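Local coordinates for glutathione S-transferase, N-terminal domain protein (Pseudomonas putida, PDB 4NAX) that binds glutathione disulfide, one molecule per subunit, and probably acts as a transferase of the glutathione S-transferase superfamily, at residues G102-Q107 / E176-A181; E19-Y24 / I41-E46; V163-L168 / K208-V213; A6-R11 / F62-A67. One frame throughout, in Å; residues are numbered along the deposited sequence.

In the fold
Read from the N terminus, the chain opens interaction 4 first, at 6-11. Interaction 2 then opens and closes inside that loop, pairing strand 21-25 with strand 45-49 across helix 31-41, before 62-67 completes interaction 4. These two contacts lie in the thioredoxin-like part and touch each other where Tyr-24 packs on Ile-9 and Phe-62. Interaction 1 opens later, at 102-107, and interaction 3 at 163-168; they close at 176-181 and 208-213, so their loops cross within the helical part. Interaction 1 ties the linker after helix 90-101 to helix 180-193 and reaches interaction 2 through Gln-103 and Ile-41. Interaction 3 joins helix 148-168 to helix 208-219, across the chain's centre from interaction 4.

Interaction 1 of 4, residues G102-Q107 / E176-A181; sequences GQLLSQ and EEYSIA
Leu-104 meets Ile-180 through the one direct hydrogen bond between 102-107 and 176-181. Ile-180 N donates to Leu-104 O at 2.9 Å with an N-H...O angle of 162°, in the plane of the carbonyl. The same oxygen lies 3.4 Å from Ser-179 CB, and so is pressed against the very start of helix 180-193.

That start carries the Ser-X-X-Asp N-capping box familiar from glutathione transferases, here Ser-Ile-Ala-Asp. Ser-179 N donates to Asp-182 OD2. Ser-179 OG, held between the backbone N and the carbonyl carbon (chi1 76°), accepts from Ala-181 N at 3.0 Å, one residue short of the classical N3 partner. Tyr-178 also packs on Ile-183, completing the hydrophobic staple that accompanies the box.

Apolar contacts flank the polar one. Leu-104 CD2 approaches Tyr-178 CD2 obliquely at 3.4 Å, a tight fit, while the hydroxyl of Tyr-178 bonds Glu-40 of helix 31-41. Nearer the backbone, Leu-104 CB lies 4.1 Å from Ile-180 CG2. Leu-105 CD2 reaches Ile-180 CD1 at 4.3 Å, beside Ala-98 of helix 90-101, which both residues touch. Leu-104 leans further on Met-37 of helix 31-41.

Interaction 2 of 4, residues E19-Y24 / I41-E46; sequences ERLQLY and IGLAYE
Arg-20 lies along Ala-44 and Tyr-45 in a beta-alpha-beta unit, in which strand 21-25 and strand 45-49 run parallel and helix 31-41 makes the crossover, as in the thioredoxin fold. Its CB sits 4.1 Å from Tyr-45 CA. CG and CD then pass the methyl of Ala-44, CD coming to 3.9 Å from Ala-44 CB, and the chain stays extended as far as NE, which still borders that methyl. Beyond NE, NH1 donates to a water at 2.8 Å in the guanidinium plane, and the same water donates to Tyr-45 O at 2.7 Å. A second water bridges Leu-21 N and Ala-44 O, which at 3.9 Å are too far apart to bond directly.

The backbones pair further on: Glu-46 N donates to Leu-21 O (2.8 Å) and Leu-23 N to Glu-46 O (2.9 Å). Leu-21, Leu-23 and Tyr-45 share the apolar face turned to helix 31-41, with Leu-38 touching Leu-21 and Tyr-45.

Gln-22 and Glu-46 lie side by side on the other face, their amide and carboxylate planes 83° apart. Gln-22 OE1 takes a bond from His-48, while Glu-46 OE1 and OE2 accept from the backbone of His-17 and Lys-16. Gln-22 NE2 donates both to Arg-20 O and, at 3.0 Å, to Glu-46 OE1, which it meets from 50° above the carboxylate plane.

Interaction 3 of 4, residues V163-L168 / K208-V213; sequences VLDRHL and KEVQRV
Asp-165 OD1 is gripped by two backbone N-H groups in the first turn of helix 208-219. Val-210 N gives the straighter bond, at 3.1 Å and 160°, nearly along the C-O axis; Glu-209 N is closer to Asp-165 OD1, at 2.8 Å, but its bond is bent and weak. With CG anti to its own backbone N (chi1 -163°), the carboxylate swings across to the neighbouring helix. Its other oxygen, OD2, accepts from a water that in turn accepts from Lys-208 N. The partial positive charge expected at a helix start would favour the ionised carboxylate.

Arg-212 grips Glu-209 side-on, NE and NH2 both reaching OE2, with the NH2 bond at 2.8 Å. The same NH2 makes a weak bond to Leu-168 O, and Val-213 CG2 lies over one guanidinium face toward the rim. The apolar part of the contact has Leu-164 CB 3.8 Å from Val-210 CG2, and Leu-168 CD1 4.1 Å from Val-213 CG2.

The two helix segments cross at 76°, their axes 7.9 Å apart at closest, in the all-helical C-terminal part. Helix 180-193 lines the apolar side, with Phe-186 touching Leu-168 and Val-213, and Val-189 touching Val-210.

Interaction 4 of 4, residues A6-R11 / F62-A67; sequences AFPITR and FISLSA
Ile-9 lies alongside Phe-62 and crosses Leu-65 of helix 60-65. Its CG1 stands anti to the backbone N (chi1 -165°), and the chain continues extended to CD1 (chi2 164°), which reaches Phe-62 CD1 at 3.8 Å and lies 4.1 Å from Leu-65 CB. The other branch, CG2, meets Leu-65 CD1 at 4.0 Å, the two side chains crossing at a slant. Pro-8 adds van der Waals contact, its CB 3.6 Å from Ser-64 OG.

The N-terminal 6-11 segment thus packs on helix 60-65 of the thioredoxin-like domain, ahead of strand 21-25. Tyr-24 of that strand touches both Ile-9 and Phe-62, while Leu-65 continues inward onto Ala-73 and Leu-75. The Phe-62 side chain lies about 6 Å from a bound glutathione disulfide.

No direct hydrogen bond joins the segments; one water does. It accepts from Ile-9 N at 3.1 Å and donates to Ser-64 OG at 2.8 Å, and that hydroxyl is also bonded to Glu-61 O.

Interaction 1 of 4, residues G102-Q107 / E176-A181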
loop_
_atom_site.group_PDB
_atom_site.type_symbol
_atom_site.label_atom_id
_atom_site.label_comp_id
_atom_site.label_asym_id
_atom_site.label_seq_id
_atom_site.Cartn_x
_atom_site.Cartn_y
_atom_site.Cartn_z
ATOM N N GLY A 102 -15.775 -13.846 2.100
ATOM C CA GLY A 102 -16.777 -13.308 1.188
ATOM C C GLY A 102 -17.454 -12.033 1.644
ATOM O O GLY A 102 -18.486 -11.652 1.090
ATOM N N GLN A 103 -16.868 -11.352 2.617
ATOM C CA GLN A 103 -17.433 -10.127 3.180
ATOM C C GLN A 103 -16.493 -8.945 2.959
ATOM O O GLN A 103 -15.273 -9.097 2.983
ATOM C CB GLN A 103 -17.625 -10.305 4.691
ATOM C CG GLN A 103 -18.616 -11.399 5.079
ATOM C CD GLN A 103 -18.794 -11.487 6.582
ATOM O OE1 GLN A 103 -19.086 -10.492 7.234
ATOM N NE2 GLN A 103 -18.612 -12.673 7.141
ATOM N N LEU A 104 -17.081 -7.771 2.774
ATOM C CA LEU A 104 -16.382 -6.485 2.810
ATOM C C LEU A 104 -15.454 -6.242 1.637
ATOM O O LEU A 104 -14.592 -5.357 1.670
ATOM C CB LEU A 104 -15.700 -6.268 4.164
ATOM C CG LEU A 104 -16.698 -6.258 5.335
ATOM C CD1 LEU A 104 -15.979 -6.295 6.658
ATOM C CD2 LEU A 104 -17.597 -5.041 5.328
ATOM N N LEU A 105 -15.693 -6.970 0.561
ATOM C CA LEU A 105 -15.065 -6.693 -0.729
ATOM C C LEU A 105 -16.047 -7.228 -1.761
ATOM O O LEU A 105 -16.305 -8.423 -1.813
ATOM C CB LEU A 105 -13.705 -7.371 -0.867
ATOM C CG LEU A 105 -12.947 -7.186 -2.185
ATOM C CD1 LEU A 105 -12.749 -5.715 -2.536
ATOM C CD2 LEU A 105 -11.601 -7.915 -2.145
ATOM N N SER A 106 -16.613 -6.336 -2.559
ATOM C CA SER A 106 -17.689 -6.696 -3.471
ATOM C C SER A 106 -17.304 -7.809 -4.406
ATOM O O SER A 106 -16.184 -7.854 -4.891
ATOM C CB SER A 106 -18.066 -5.493 -4.322
ATOM O OG SER A 106 -19.186 -5.773 -5.147
ATOM N N GLN A 107 -18.287 -8.659 -4.693
ATOM C CA GLN A 107 -18.171 -9.683 -5.723
ATOM C C GLN A 107 -18.412 -9.108 -7.124
ATOM O O GLN A 107 -18.092 -9.761 -8.121
ATOM C CB GLN A 107 -19.156 -10.843 -5.513
ATOM C CG GLN A 107 -19.371 -11.309 -4.072
ATOM C CD GLN A 107 -18.441 -12.426 -3.645
ATOM O OE1 GLN A 107 -18.104 -13.307 -4.437
ATOM N NE2 GLN A 107 -18.020 -12.397 -2.378
ATOM N N GLU A 176 -19.509 1.302 -2.949
ATOM C CA GLU A 176 -20.970 1.270 -2.826
ATOM C C GLU A 176 -21.465 0.605 -1.555
ATOM O O GLU A 176 -22.539 0.955 -1.052
ATOM C CB GLU A 176 -21.609 0.643 -4.072
ATOM C CG GLU A 176 -21.460 1.561 -5.291
ATOM C CD GLU A 176 -21.908 0.973 -6.617
ATOM O OE1 GLU A 176 -22.166 -0.244 -6.690
ATOM O OE2 GLU A 176 -21.981 1.739 -7.607
ATOM N N GLU A 177 -20.681 -0.338 -1.041
ATOM C CA GLU A 177 -20.934 -0.937 0.264
ATOM C C GLU A 177 -19.731 -0.720 1.172
ATOM O O GLU A 177 -18.587 -0.627 0.702
ATOM C CB GLU A 177 -21.197 -2.444 0.145
ATOM C CG GLU A 177 -22.501 -2.818 -0.544
ATOM C CD GLU A 177 -22.413 -2.723 -2.055
ATOM O OE1 GLU A 177 -23.312 -2.102 -2.656
ATOM O OE2 GLU A 177 -21.446 -3.253 -2.642
ATOM N N TYR A 178 -19.991 -0.648 2.476
ATOM C CA TYR A 178 -18.945 -0.667 3.487
ATOM C C TYR A 178 -17.948 -1.766 3.149
ATOM O O TYR A 178 -18.328 -2.880 2.785
ATOM C CB TYR A 178 -19.572 -0.914 4.856
ATOM C CG TYR A 178 -18.612 -1.010 6.033
ATOM C CD1 TYR A 178 -17.804 0.054 6.385
ATOM C CD2 TYR A 178 -18.566 -2.156 6.818
ATOM C CE1 TYR A 178 -16.973 -0.008 7.494
ATOM C CE2 TYR A 178 -17.747 -2.237 7.921
ATOM C CZ TYR A 178 -16.940 -1.162 8.263
ATOM O OH TYR A 178 -16.127 -1.210 9.382
ATOM N N SER A 179 -16.660 -1.457 3.241
ATOM C CA SER A 179 -15.648 -2.381 2.737
ATOM C C SER A 179 -14.339 -2.255 3.482
ATOM O O SER A 179 -14.142 -1.370 4.333
ATOM C CB SER A 179 -15.371 -2.082 1.260
ATOM O OG SER A 179 -14.555 -0.916 1.108
ATOM N N ILE A 180 -13.416 -3.142 3.111
ATOM C CA ILE A 180 -12.051 -3.065 3.605
ATOM C C ILE A 180 -11.370 -1.723 3.333
ATOM O O ILE A 180 -10.419 -1.375 4.049
ATOM C CB ILE A 180 -11.173 -4.232 3.088
ATOM C CG1 ILE A 180 -11.081 -4.281 1.560
ATOM C CG2 ILE A 180 -11.664 -5.539 3.689
ATOM C CD1 ILE A 180 -10.154 -5.379 1.053
ATOM N N ALA A 181 -11.794 -0.974 2.308
ATOM C CA ALA A 181 -11.207 0.361 2.103
ATOM C C ALA A 181 -11.544 1.292 3.274
ATOM O O ALA A 181 -10.701 2.087 3.703
ATOM C CB ALA A 181 -11.663 0.977 0.785
#

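Interaction 2 of 4, residues E19-Y24 / I41-E46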
loop_
_atom_site.group_PDB
_atom_site.type_symbol
_atom_site.label_atom_id
_atom_site.label_comp_id
_atom_site.label_asym_id
_atom_site.label_seq_id
_atom_site.Cartn_x
_atom_site.Cartn_y
_atom_site.Cartn_z
ATOM N N GLU A 19 -6.661 -24.095 16.375
ATOM C CA GLU A 19 -7.632 -24.182 15.294
ATOM C C GLU A 19 -8.111 -22.802 14.825
ATOM O O GLU A 19 -8.852 -22.706 13.852
ATOM C CB GLU A 19 -8.832 -25.027 15.747
ATOM C CG GLU A 19 -9.839 -24.352 16.698
ATOM C CD GLU A 19 -9.428 -24.207 18.177
ATOM O OE1 GLU A 19 -10.302 -23.753 18.945
ATOM O OE2 GLU A 19 -8.292 -24.509 18.584
ATOM N N ARG A 20 -7.715 -21.743 15.541
ATOM C CA ARG A 20 -8.114 -20.371 15.210
ATOM C C ARG A 20 -6.999 -19.605 14.553
ATOM O O ARG A 20 -5.840 -19.757 14.905
ATOM C CB ARG A 20 -8.527 -19.596 16.470
ATOM C CG ARG A 20 -9.739 -20.198 17.152
ATOM C CD ARG A 20 -10.212 -19.383 18.349
ATOM N NE ARG A 20 -11.281 -20.134 18.978
ATOM C CZ ARG A 20 -11.723 -19.980 20.217
ATOM N NH1 ARG A 20 -11.212 -19.055 21.005
ATOM N NH2 ARG A 20 -12.700 -20.776 20.660
ATOM N N LEU A 21 -7.383 -18.704 13.645
ATOM C CA LEU A 21 -6.460 -17.701 13.122
ATOM C C LEU A 21 -5.761 -16.991 14.286
ATOM O O LEU A 21 -6.406 -16.567 15.260
ATOM C CB LEU A 21 -7.227 -16.721 12.247
ATOM C CG LEU A 21 -6.377 -15.633 11.580
ATOM C CD1 LEU A 21 -6.985 -15.249 10.243
ATOM C CD2 LEU A 21 -6.225 -14.388 12.448
ATOM N N GLN A 22 -4.445 -16.867 14.156
ATOM C CA GLN A 22 -3.587 -16.214 15.133
ATOM C C GLN A 22 -3.247 -14.820 14.632
ATOM O O GLN A 22 -2.782 -14.654 13.506
ATOM C CB GLN A 22 -2.295 -17.024 15.340
ATOM C CG GLN A 22 -2.532 -18.489 15.711
ATOM C CD GLN A 22 -3.054 -18.661 17.117
ATOM O OE1 GLN A 22 -2.407 -18.240 18.084
ATOM N NE2 GLN A 22 -4.204 -19.282 17.253
ATOM N N LEU A 23 -3.495 -13.827 15.481
ATOM C CA LEU A 23 -3.194 -12.435 15.194
ATOM C C LEU A 23 -2.078 -11.949 16.098
ATOM O O LEU A 23 -2.158 -12.104 17.313
ATOM C CB LEU A 23 -4.425 -11.562 15.424
ATOM C CG LEU A 23 -4.228 -10.059 15.306
ATOM C CD1 LEU A 23 -3.823 -9.635 13.896
ATOM C CD2 LEU A 23 -5.481 -9.319 15.748
ATOM N N TYR A 24 -1.045 -11.349 15.507
ATOM C CA TYR A 24 0.104 -10.814 16.252
ATOM C C TYR A 24 0.114 -9.320 15.990
ATOM O O TYR A 24 0.406 -8.885 14.879
ATOM C CB TYR A 24 1.401 -11.495 15.818
ATOM C CG TYR A 24 1.296 -13.014 15.790
ATOM C CD1 TYR A 24 1.486 -13.795 16.934
ATOM C CD2 TYR A 24 0.960 -13.672 14.617
ATOM C CE1 TYR A 24 1.366 -15.181 16.883
ATOM C CE2 TYR A 24 0.863 -15.052 14.561
ATOM C CZ TYR A 24 1.040 -15.803 15.696
ATOM O OH TYR A 24 0.943 -17.175 15.612
ATOM N N ILE A 41 -16.363 -9.543 10.540
ATOM C CA ILE A 41 -16.711 -10.729 9.770
ATOM C C ILE A 41 -17.075 -11.917 10.657
ATOM O O ILE A 41 -17.602 -12.914 10.167
ATOM C CB ILE A 41 -15.634 -11.117 8.726
ATOM C CG1 ILE A 41 -14.363 -11.634 9.399
ATOM C CG2 ILE A 41 -15.381 -9.944 7.784
ATOM C CD1 ILE A 41 -13.233 -12.010 8.465
ATOM N N GLY A 42 -16.800 -11.812 11.953
ATOM C CA GLY A 42 -17.175 -12.851 12.901
ATOM C C GLY A 42 -16.309 -14.100 12.871
ATOM O O GLY A 42 -16.723 -15.157 13.311
ATOM N N LEU A 43 -15.089 -13.973 12.367
ATOM C CA LEU A 43 -14.177 -15.101 12.278
ATOM C C LEU A 43 -13.474 -15.270 13.613
ATOM O O LEU A 43 -12.905 -14.306 14.161
ATOM C CB LEU A 43 -13.136 -14.876 11.186
ATOM C CG LEU A 43 -12.087 -15.959 10.964
ATOM C CD1 LEU A 43 -12.727 -17.239 10.456
ATOM C CD2 LEU A 43 -11.048 -15.484 9.961
ATOM N N ALA A 44 -13.487 -16.491 14.134
ATOM C CA ALA A 44 -12.754 -16.776 15.367
ATOM C C ALA A 44 -11.290 -16.420 15.205
ATOM O O ALA A 44 -10.696 -16.700 14.183
ATOM C CB ALA A 44 -12.895 -18.246 15.728
ATOM N N TYR A 45 -10.698 -15.815 16.229
ATOM C CA TYR A 45 -9.286 -15.530 16.205
ATOM C C TYR A 45 -8.735 -15.431 17.601
ATOM O O TYR A 45 -9.480 -15.192 18.559
ATOM C CB TYR A 45 -8.986 -14.256 15.421
ATOM C CG TYR A 45 -9.422 -12.949 16.060
ATOM C CD1 TYR A 45 -10.750 -12.554 16.078
ATOM C CD2 TYR A 45 -8.488 -12.091 16.593
ATOM C CE1 TYR A 45 -11.151 -11.342 16.624
ATOM C CE2 TYR A 45 -8.845 -10.867 17.123
ATOM C CZ TYR A 45 -10.176 -10.494 17.162
ATOM O OH TYR A 45 -10.478 -9.252 17.674
ATOM N N GLU A 46 -7.425 -15.625 17.697
ATOM C CA GLU A 46 -6.697 -15.564 18.942
ATOM C C GLU A 46 -5.672 -14.449 18.818
ATOM O O GLU A 46 -4.695 -14.542 18.059
ATOM C CB GLU A 46 -6.011 -16.904 19.210
ATOM C CG GLU A 46 -5.274 -16.939 20.531
ATOM C CD GLU A 46 -4.632 -18.278 20.843
ATOM O OE1 GLU A 46 -4.906 -19.279 20.150
ATOM O OE2 GLU A 46 -3.845 -18.318 21.820
HETATM O O HOH W 1 -9.491 -16.928 20.680
HETATM O O HOH W 2 -10.141 -18.855 12.687
#

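Interaction 3 of 4, residues V163-L168 / K208-V213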
loop_
_atom_site.group_PDB
_atom_site.type_symbol
_atom_site.label_atom_id
_atom_site.label_comp_id
_atom_site.label_asym_id
_atom_site.label_seq_id
_atom_site.Cartn_x
_atom_site.Cartn_y
_atom_site.Cartn_z
ATOM N N VAL A 163 -9.051 14.878 -0.971
ATOM C CA VAL A 163 -9.426 13.814 -1.904
ATOM C C VAL A 163 -10.534 12.959 -1.284
ATOM O O VAL A 163 -11.544 12.673 -1.928
ATOM C CB VAL A 163 -8.210 12.945 -2.303
ATOM C CG1 VAL A 163 -8.643 11.771 -3.136
ATOM C CG2 VAL A 163 -7.175 13.772 -3.071
ATOM N N LEU A 164 -10.347 12.558 -0.034
ATOM C CA LEU A 164 -11.369 11.795 0.655
ATOM C C LEU A 164 -12.684 12.547 0.755
ATOM O O LEU A 164 -13.762 11.985 0.530
ATOM C CB LEU A 164 -10.914 11.403 2.057
ATOM C CG LEU A 164 -9.832 10.356 2.191
ATOM C CD1 LEU A 164 -9.526 10.163 3.666
ATOM C CD2 LEU A 164 -10.246 9.025 1.578
ATOM N N ASP A 165 -12.590 13.822 1.122
ATOM C CA ASP A 165 -13.773 14.620 1.391
ATOM C C ASP A 165 -14.613 14.793 0.131
ATOM O O ASP A 165 -15.841 14.670 0.159
ATOM C CB ASP A 165 -13.361 15.975 1.954
ATOM C CG ASP A 165 -14.493 16.694 2.629
ATOM O OD1 ASP A 165 -14.970 16.205 3.664
ATOM O OD2 ASP A 165 -14.885 17.769 2.121
ATOM N N ARG A 166 -13.949 15.111 -0.978
ATOM C CA ARG A 166 -14.650 15.292 -2.237
ATOM C C ARG A 166 -15.270 13.977 -2.681
ATOM O O ARG A 166 -16.382 13.943 -3.225
ATOM C CB ARG A 166 -13.740 15.871 -3.314
ATOM C CG ARG A 166 -13.334 17.314 -3.009
ATOM C CD ARG A 166 -12.558 17.959 -4.154
ATOM N NE ARG A 166 -11.302 17.258 -4.421
ATOM C CZ ARG A 166 -10.159 17.439 -3.755
ATOM N NH1 ARG A 166 -9.082 16.733 -4.079
ATOM N NH2 ARG A 166 -10.082 18.323 -2.775
ATOM N N HIS A 167 -14.543 12.879 -2.480
ATOM C CA HIS A 167 -15.061 11.584 -2.881
ATOM C C HIS A 167 -16.323 11.203 -2.091
ATOM O O HIS A 167 -17.254 10.604 -2.628
ATOM C CB HIS A 167 -13.981 10.510 -2.697
ATOM C CG HIS A 167 -14.469 9.142 -3.020
ATOM N ND1 HIS A 167 -14.746 8.748 -4.305
ATOM C CD2 HIS A 167 -14.815 8.110 -2.222
ATOM C CE1 HIS A 167 -15.214 7.512 -4.284
ATOM N NE2 HIS A 167 -15.263 7.105 -3.032
ATOM N N LEU A 168 -16.322 11.509 -0.802
ATOM C CA LEU A 168 -17.385 11.061 0.097
ATOM C C LEU A 168 -18.654 11.915 0.053
ATOM O O LEU A 168 -19.687 11.527 0.589
ATOM C CB LEU A 168 -16.851 10.972 1.533
ATOM C CG LEU A 168 -15.873 9.806 1.738
ATOM C CD1 LEU A 168 -15.148 9.977 3.063
ATOM C CD2 LEU A 168 -16.583 8.451 1.688
ATOM N N LYS A 208 -16.012 18.146 6.090
ATOM C CA LYS A 208 -17.280 17.763 6.712
ATOM C C LYS A 208 -17.713 16.363 6.338
ATOM O O LYS A 208 -18.363 15.671 7.132
ATOM C CB LYS A 208 -18.390 18.746 6.339
ATOM C CG LYS A 208 -18.132 20.179 6.800
ATOM C CD LYS A 208 -17.950 20.269 8.312
ATOM C CE LYS A 208 -18.225 21.661 8.855
ATOM N NZ LYS A 208 -17.231 22.652 8.362
ATOM N N GLU A 209 -17.354 15.934 5.135
ATOM C CA GLU A 209 -17.739 14.594 4.692
ATOM C C GLU A 209 -16.886 13.537 5.396
ATOM O O GLU A 209 -17.392 12.509 5.842
ATOM C CB GLU A 209 -17.638 14.440 3.176
ATOM C CG GLU A 209 -18.325 15.544 2.372
ATOM C CD GLU A 209 -19.808 15.664 2.667
ATOM O OE1 GLU A 209 -20.332 16.794 2.625
ATOM O OE2 GLU A 209 -20.448 14.637 2.943
ATOM N N VAL A 210 -15.589 13.791 5.503
ATOM C CA VAL A 210 -14.715 12.895 6.257
ATOM C C VAL A 210 -15.180 12.799 7.715
ATOM O O VAL A 210 -15.226 11.715 8.288
ATOM C CB VAL A 210 -13.255 13.353 6.200
ATOM C CG1 VAL A 210 -12.371 12.421 7.008
ATOM C CG2 VAL A 210 -12.755 13.402 4.759
ATOM N N GLN A 211 -15.550 13.939 8.315
ATOM C CA GLN A 211 -16.051 13.940 9.692
ATOM C C GLN A 211 -17.300 13.078 9.832
ATOM O O GLN A 211 -17.428 12.296 10.772
ATOM C CB GLN A 211 -16.399 15.354 10.140
ATOM C CG GLN A 211 -15.210 16.258 10.386
ATOM C CD GLN A 211 -15.633 17.693 10.621
ATOM O OE1 GLN A 211 -15.011 18.625 10.118
ATOM N NE2 GLN A 211 -16.718 17.872 11.368
ATOM N N ARG A 212 -18.229 13.238 8.895
ATOM C CA ARG A 212 -19.473 12.487 8.916
ATOM C C ARG A 212 -19.230 10.983 8.843
ATOM O O ARG A 212 -19.797 10.210 9.622
ATOM C CB ARG A 212 -20.374 12.931 7.769
ATOM C CG ARG A 212 -21.595 12.062 7.531
ATOM C CD ARG A 212 -22.470 12.641 6.425
ATOM N NE ARG A 212 -21.728 12.719 5.161
ATOM C CZ ARG A 212 -21.537 11.699 4.329
ATOM N NH1 ARG A 212 -22.050 10.504 4.583
ATOM N NH2 ARG A 212 -20.810 11.865 3.238
ATOM N N VAL A 213 -18.406 10.564 7.892
ATOM C CA VAL A 213 -18.176 9.134 7.686
ATOM C C VAL A 213 -17.323 8.545 8.831
ATOM O O VAL A 213 -17.589 7.431 9.296
ATOM C CB VAL A 213 -17.600 8.865 6.288
ATOM C CG1 VAL A 213 -17.313 7.386 6.110
ATOM C CG2 VAL A 213 -18.598 9.334 5.238
HETATM O O HOH W 3 -16.653 19.384 3.419
#

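Interaction 4 of 4, residues A6-R11 / F62-A67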
loop_
_atom_site.group_PDB
_atom_site.type_symbol
_atom_site.label_atom_id
_atom_site.label_comp_id
_atom_site.label_asym_id
_atom_site.label_seq_id
_atom_site.Cartn_x
_atom_site.Cartn_y
_atom_site.Cartn_z
ATOM N N ALA A 6 5.621 -25.604 13.474
ATOM C CA ALA A 6 6.612 -25.354 12.408
ATOM C C ALA A 6 6.972 -23.869 12.242
ATOM O O ALA A 6 7.983 -23.536 11.630
ATOM C CB ALA A 6 6.109 -25.907 11.082
ATOM N N PHE A 7 6.121 -22.989 12.766
ATOM C CA PHE A 7 6.316 -21.556 12.676
ATOM C C PHE A 7 6.905 -21.059 13.989
ATOM O O PHE A 7 6.219 -21.078 15.014
ATOM C CB PHE A 7 4.971 -20.894 12.386
ATOM C CG PHE A 7 4.439 -21.255 11.038
ATOM C CD1 PHE A 7 3.713 -22.427 10.863
ATOM C CD2 PHE A 7 4.686 -20.445 9.943
ATOM C CE1 PHE A 7 3.259 -22.790 9.609
ATOM C CE2 PHE A 7 4.229 -20.796 8.690
ATOM C CZ PHE A 7 3.507 -21.966 8.518
ATOM N N PRO A 8 8.174 -20.592 13.970
ATOM C CA PRO A 8 8.811 -20.180 15.226
ATOM C C PRO A 8 8.109 -19.066 15.995
ATOM O O PRO A 8 8.294 -18.936 17.196
ATOM C CB PRO A 8 10.207 -19.735 14.780
ATOM C CG PRO A 8 10.475 -20.547 13.560
ATOM C CD PRO A 8 9.153 -20.679 12.865
ATOM N N ILE A 9 7.288 -18.267 15.325
ATOM C CA ILE A 9 6.539 -17.243 16.044
ATOM C C ILE A 9 5.732 -17.842 17.208
ATOM O O ILE A 9 5.534 -17.187 18.241
ATOM C CB ILE A 9 5.669 -16.419 15.066
ATOM C CG1 ILE A 9 5.179 -15.137 15.747
ATOM C CG2 ILE A 9 4.511 -17.224 14.510
ATOM C CD1 ILE A 9 4.651 -14.087 14.790
ATOM N N THR A 10 5.273 -19.081 17.032
ATOM C CA THR A 10 4.431 -19.731 18.031
ATOM C C THR A 10 5.207 -20.145 19.278
ATOM O O THR A 10 4.606 -20.465 20.302
ATOM C CB THR A 10 3.688 -20.951 17.463
ATOM O OG1 THR A 10 4.630 -21.982 17.115
ATOM C CG2 THR A 10 2.829 -20.557 16.240
ATOM N N ARG A 11 6.537 -20.130 19.198
ATOM C CA ARG A 11 7.356 -20.381 20.381
ATOM C C ARG A 11 7.250 -19.207 21.343
ATOM O O ARG A 11 7.241 -19.378 22.561
ATOM C CB ARG A 11 8.825 -20.606 19.997
ATOM C CG ARG A 11 9.058 -21.891 19.229
ATOM C CD ARG A 11 10.487 -21.985 18.731
ATOM N NE ARG A 11 10.571 -22.806 17.525
ATOM C CZ ARG A 11 11.580 -22.785 16.654
ATOM N NH1 ARG A 11 12.608 -21.952 16.812
ATOM N NH2 ARG A 11 11.552 -23.597 15.601
ATOM N N PHE A 62 9.356 -13.302 15.933
ATOM C CA PHE A 62 8.408 -12.458 15.200
ATOM C C PHE A 62 8.795 -12.282 13.727
ATOM O O PHE A 62 7.958 -12.463 12.849
ATOM C CB PHE A 62 8.235 -11.079 15.853
ATOM C CG PHE A 62 7.164 -10.254 15.203
ATOM C CD1 PHE A 62 5.845 -10.557 15.400
ATOM C CD2 PHE A 62 7.473 -9.208 14.352
ATOM C CE1 PHE A 62 4.844 -9.839 14.794
ATOM C CE2 PHE A 62 6.483 -8.491 13.724
ATOM C CZ PHE A 62 5.158 -8.799 13.955
ATOM N N ILE A 63 10.071 -11.958 13.491
ATOM C CA ILE A 63 10.552 -11.683 12.157
ATOM C C ILE A 63 10.465 -12.919 11.262
ATOM O O ILE A 63 10.303 -12.789 10.044
ATOM C CB ILE A 63 11.972 -11.085 12.209
ATOM C CG1 ILE A 63 11.893 -9.676 12.816
ATOM C CG2 ILE A 63 12.640 -11.021 10.841
ATOM C CD1 ILE A 63 13.223 -9.055 13.144
ATOM N N SER A 64 10.574 -14.116 11.851
ATOM C CA SER A 64 10.480 -15.359 11.079
ATOM C C SER A 64 9.178 -15.455 10.304
ATOM O O SER A 64 9.113 -16.122 9.273
ATOM C CB SER A 64 10.655 -16.597 11.958
ATOM O OG SER A 64 9.560 -16.839 12.826
ATOM N N LEU A 65 8.133 -14.803 10.803
ATOM C CA LEU A 65 6.895 -14.711 10.057
ATOM C C LEU A 65 6.755 -13.332 9.419
ATOM O O LEU A 65 6.503 -13.214 8.224
ATOM C CB LEU A 65 5.717 -15.012 10.956
ATOM C CG LEU A 65 4.399 -15.079 10.189
ATOM C CD1 LEU A 65 3.457 -16.072 10.802
ATOM C CD2 LEU A 65 3.767 -13.707 10.091
ATOM N N SER A 66 6.961 -12.284 10.205
ATOM C CA SER A 66 6.708 -10.930 9.743
ATOM C C SER A 66 8.024 -10.266 9.355
ATOM O O SER A 66 8.689 -9.631 10.173
ATOM C CB SER A 66 5.973 -10.186 10.841
ATOM O OG SER A 66 5.432 -9.005 10.306
ATOM N N ALA A 67 8.423 -10.471 8.094
ATOM C CA ALA A 67 9.803 -10.238 7.658
ATOM C C ALA A 67 10.231 -8.786 7.763
ATOM O O ALA A 67 11.414 -8.494 7.913
ATOM C CB ALA A 67 10.019 -10.714 6.221
HETATM O O HOH W 4 7.110 -18.017 12.267
#